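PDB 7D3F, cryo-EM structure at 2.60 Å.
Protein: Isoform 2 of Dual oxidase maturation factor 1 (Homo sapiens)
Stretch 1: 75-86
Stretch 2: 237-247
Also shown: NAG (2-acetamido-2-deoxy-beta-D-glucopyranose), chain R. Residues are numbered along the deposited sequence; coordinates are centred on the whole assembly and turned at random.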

# COMPACT_ATOMS: atom_id res chain seq x y z
N GLU B 75 -3.15 23.84 -12.53
CA GLU B 75 -2.94 25.13 -13.17
C GLU B 75 -2.62 24.98 -14.65
O GLU B 75 -1.89 25.80 -15.22
CB GLU B 75 -1.82 25.90 -12.46
CG GLU B 75 -2.12 26.29 -11.02
CD GLU B 75 -2.83 27.62 -10.90
OE1 GLU B 75 -3.66 27.94 -11.78
OE2 GLU B 75 -2.56 28.36 -9.93
N TRP B 76 -3.16 23.95 -15.29
CA TRP B 76 -2.85 23.68 -16.69
C TRP B 76 -3.77 24.46 -17.63
O TRP B 76 -3.30 25.07 -18.59
CB TRP B 76 -2.93 22.18 -16.97
CG TRP B 76 -1.76 21.43 -16.44
CD1 TRP B 76 -1.60 20.93 -15.17
CD2 TRP B 76 -0.56 21.08 -17.15
NE1 TRP B 76 -0.39 20.30 -15.06
CE2 TRP B 76 0.27 20.38 -16.26
CE3 TRP B 76 -0.12 21.31 -18.45
CZ2 TRP B 76 1.52 19.89 -16.63
CZ3 TRP B 76 1.12 20.82 -18.82
CH2 TRP B 76 1.93 20.13 -17.92
N SER B 77 -5.08 24.44 -17.38
CA SER B 77 -6.05 25.19 -18.17
C SER B 77 -6.81 26.10 -17.22
O SER B 77 -7.69 25.64 -16.48
CB SER B 77 -6.98 24.26 -18.94
OG SER B 77 -6.26 23.43 -19.83
N VAL B 78 -6.49 27.39 -17.22
CA VAL B 78 -7.07 28.32 -16.25
C VAL B 78 -7.97 29.31 -16.97
O VAL B 78 -7.73 29.69 -18.13
CB VAL B 78 -5.98 29.05 -15.44
CG1 VAL B 78 -5.07 28.05 -14.75
CG2 VAL B 78 -5.19 30.00 -16.32
N GLY B 79 -9.03 29.71 -16.28
CA GLY B 79 -9.92 30.75 -16.77
C GLY B 79 -10.63 31.40 -15.60
O GLY B 79 -10.81 30.78 -14.55
N GLN B 80 -11.04 32.65 -15.79
CA GLN B 80 -11.68 33.38 -14.70
C GLN B 80 -12.54 34.50 -15.27
O GLN B 80 -12.10 35.23 -16.17
CB GLN B 80 -10.62 33.96 -13.75
CG GLN B 80 -11.19 34.87 -12.67
CD GLN B 80 -10.12 35.38 -11.72
OE1 GLN B 80 -9.08 34.75 -11.55
NE2 GLN B 80 -10.37 36.53 -11.11
N VAL B 81 -13.76 34.63 -14.75
CA VAL B 81 -14.67 35.70 -15.13
C VAL B 81 -15.27 36.30 -13.86
O VAL B 81 -15.27 35.69 -12.79
CB VAL B 81 -15.80 35.22 -16.07
CG1 VAL B 81 -16.35 36.38 -16.88
CG2 VAL B 81 -15.32 34.12 -16.98
N SER B 82 -15.76 37.53 -13.99
CA SER B 82 -16.52 38.20 -12.94
C SER B 82 -17.97 38.32 -13.41
O SER B 82 -18.23 38.94 -14.45
CB SER B 82 -15.94 39.57 -12.62
OG SER B 82 -14.56 39.48 -12.29
N THR B 83 -18.90 37.74 -12.66
CA THR B 83 -20.28 37.63 -13.12
C THR B 83 -21.25 37.85 -11.96
O THR B 83 -20.88 37.82 -10.79
CB THR B 83 -20.56 36.26 -13.75
OG1 THR B 83 -20.19 35.22 -12.84
CG2 THR B 83 -19.79 36.09 -15.05
N ASN B 84 -22.51 38.08 -12.33
CA ASN B 84 -23.64 37.99 -11.42
C ASN B 84 -24.40 36.71 -11.76
O ASN B 84 -24.85 36.54 -12.90
CB ASN B 84 -24.57 39.20 -11.56
CG ASN B 84 -23.91 40.50 -11.13
OD1 ASN B 84 -23.65 40.72 -9.94
ND2 ASN B 84 -23.64 41.37 -12.09
N THR B 85 -24.55 35.83 -10.78
CA THR B 85 -25.15 34.52 -11.02
C THR B 85 -25.99 34.10 -9.82
O THR B 85 -25.79 34.56 -8.70
CB THR B 85 -24.10 33.45 -11.31
OG1 THR B 85 -22.99 33.61 -10.42
CG2 THR B 85 -23.61 33.54 -12.75
N SER B 86 -26.93 33.20 -10.08
CA SER B 86 -27.70 32.59 -9.00
C SER B 86 -26.78 31.79 -8.09
O SER B 86 -25.83 31.15 -8.55
CB SER B 86 -28.80 31.69 -9.57
OG SER B 86 -28.25 30.66 -10.37
N HIS B 237 -21.04 29.51 -20.36
CA HIS B 237 -21.73 30.78 -20.18
C HIS B 237 -22.28 30.85 -18.76
O HIS B 237 -23.13 30.04 -18.38
CB HIS B 237 -22.85 30.96 -21.20
CG HIS B 237 -22.36 31.29 -22.58
ND1 HIS B 237 -21.76 30.37 -23.40
CD2 HIS B 237 -22.38 32.46 -23.27
CE1 HIS B 237 -21.43 30.95 -24.54
NE2 HIS B 237 -21.80 32.21 -24.49
N LEU B 238 -21.81 31.83 -17.99
CA LEU B 238 -22.29 32.07 -16.64
C LEU B 238 -22.82 33.50 -16.57
O LEU B 238 -22.12 34.45 -16.95
CB LEU B 238 -21.19 31.84 -15.61
CG LEU B 238 -20.49 30.49 -15.69
CD1 LEU B 238 -19.13 30.61 -16.37
CD2 LEU B 238 -20.35 29.85 -14.31
N GLY B 239 -24.04 33.65 -16.08
CA GLY B 239 -24.66 34.96 -16.01
C GLY B 239 -24.75 35.57 -17.40
O GLY B 239 -25.36 35.00 -18.31
N ALA B 240 -24.13 36.74 -17.56
CA ALA B 240 -24.07 37.42 -18.84
C ALA B 240 -22.66 37.45 -19.42
O ALA B 240 -22.31 38.36 -20.17
CB ALA B 240 -24.62 38.85 -18.71
N SER B 241 -21.84 36.46 -19.07
CA SER B 241 -20.46 36.42 -19.53
C SER B 241 -20.08 35.00 -19.91
O SER B 241 -20.78 34.03 -19.59
CB SER B 241 -19.49 36.98 -18.48
OG SER B 241 -19.74 38.35 -18.23
N VAL B 242 -18.95 34.88 -20.60
CA VAL B 242 -18.46 33.61 -21.12
C VAL B 242 -17.05 33.37 -20.59
O VAL B 242 -16.21 34.28 -20.57
CB VAL B 242 -18.47 33.60 -22.67
CG1 VAL B 242 -17.86 34.88 -23.22
CG2 VAL B 242 -17.75 32.37 -23.21
N LEU B 243 -16.80 32.14 -20.14
CA LEU B 243 -15.52 31.75 -19.57
C LEU B 243 -14.63 31.18 -20.67
O LEU B 243 -15.00 30.20 -21.33
CB LEU B 243 -15.72 30.73 -18.45
CG LEU B 243 -14.61 30.55 -17.40
CD1 LEU B 243 -15.19 29.95 -16.13
CD2 LEU B 243 -13.48 29.67 -17.93
N HIS B 244 -13.47 31.79 -20.87
CA HIS B 244 -12.48 31.33 -21.84
C HIS B 244 -11.27 30.80 -21.09
O HIS B 244 -10.72 31.49 -20.22
CB HIS B 244 -12.07 32.45 -22.79
CG HIS B 244 -13.20 33.03 -23.57
ND1 HIS B 244 -13.79 32.37 -24.64
CD2 HIS B 244 -13.86 34.21 -23.45
CE1 HIS B 244 -14.76 33.12 -25.13
NE2 HIS B 244 -14.82 34.24 -24.43
N THR B 245 -10.85 29.59 -21.43
CA THR B 245 -9.71 28.95 -20.79
C THR B 245 -8.45 29.14 -21.62
O THR B 245 -8.51 29.32 -22.84
CB THR B 245 -9.97 27.45 -20.57
OG1 THR B 245 -10.38 26.85 -21.80
CG2 THR B 245 -11.05 27.25 -19.52
N HIS B 246 -7.31 29.09 -20.95
CA HIS B 246 -6.01 29.23 -21.60
C HIS B 246 -4.97 28.49 -20.78
O HIS B 246 -5.21 28.12 -19.62
CB HIS B 246 -5.62 30.70 -21.77
CG HIS B 246 -5.55 31.46 -20.48
ND1 HIS B 246 -6.64 32.12 -19.95
CD2 HIS B 246 -4.53 31.67 -19.62
CE1 HIS B 246 -6.28 32.70 -18.81
NE2 HIS B 246 -5.01 32.44 -18.59
N HIS B 247 -3.82 28.25 -21.40
CA HIS B 247 -2.73 27.55 -20.72
C HIS B 247 -2.29 28.34 -19.49
O HIS B 247 -1.88 29.50 -19.60
CB HIS B 247 -1.57 27.33 -21.68
CG HIS B 247 -1.87 26.37 -22.78
ND1 HIS B 247 -1.53 26.61 -24.10
CD2 HIS B 247 -2.47 25.16 -22.77
CE1 HIS B 247 -1.92 25.60 -24.84
NE2 HIS B 247 -2.49 24.70 -24.06
C1 NAG R . -23.03 42.64 -11.80
C2 NAG R . -22.47 43.29 -13.07
C3 NAG R . -21.90 44.67 -12.75
C4 NAG R . -22.95 45.53 -12.06
C5 NAG R . -23.49 44.80 -10.83
C6 NAG R . -24.63 45.54 -10.16
C7 NAG R . -21.52 42.00 -14.93
C8 NAG R . -20.38 41.14 -15.39
N2 NAG R . -21.45 42.45 -13.67
O3 NAG R . -21.48 45.30 -13.95
O4 NAG R . -22.38 46.77 -11.66
O5 NAG R . -24.01 43.52 -11.21
O6 NAG R . -25.69 45.78 -11.06
O7 NAG R . -22.47 42.27 -15.66

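Two backbone hydrogen bonds do the polar work of this antiparallel contact, and both belong to one residue pair. Val78 N donates to His246 O at 2.8 Å, and His246 N returns the bond to Val78 O at 2.9 Å, so all four polar backbone atoms of the pair are satisfied. The two carbonyls also receive weaker CA-H...O contacts: Ser77 CA lies 3.4 Å from His246 O, and Thr245 CA lies 3.4 Å from Val78 O. One step outward, His247 CA approaches Trp76 O at 3.3 Å. The ring of His246 (chi1 p) folds back over the pair, with NE2 3.3 Å from Val78 CG2. Its ND1 comes within 3.2 Å of Val78 O, but at an angle too poor for a hydrogen bond; the carbonyl lies over a ring face.

Beyond this pair the chains stay close without further hydrogen bonds between them, and side chains fill the space. Gly79 suits its place because a CB there would clash with Leu243 CD2 and His244 O. Val81, the residue most covered by the other stretch, points toward it, placing CG2 3.7 Å from Leu243 CG and CG1 3.6 Å from Ser241 CB. Thr83 continues the packing through its methyl, with CG2 3.6 Å from Ser241 CB.

At the far end, stretch 2 satisfies its own backbone. Leu238 N donates to Ser241 O and Ser241 N to Leu238 O, each at 2.9 Å, closing a type II' turn. Gly239 fits its positive phi, and a CB would collide with Asn84 O, which instead meets Gly239 CA at 3.5 Å in a CA-H...O contact. Thr85 CG2 packs 3.4 Å from Gly239 N. Asn84 points sideways, leaving ND2 bonded covalently to NAG C1 at 1.4 Å. Ser77 OG and Ser82 OG find hydrogen bonds elsewhere in the structure.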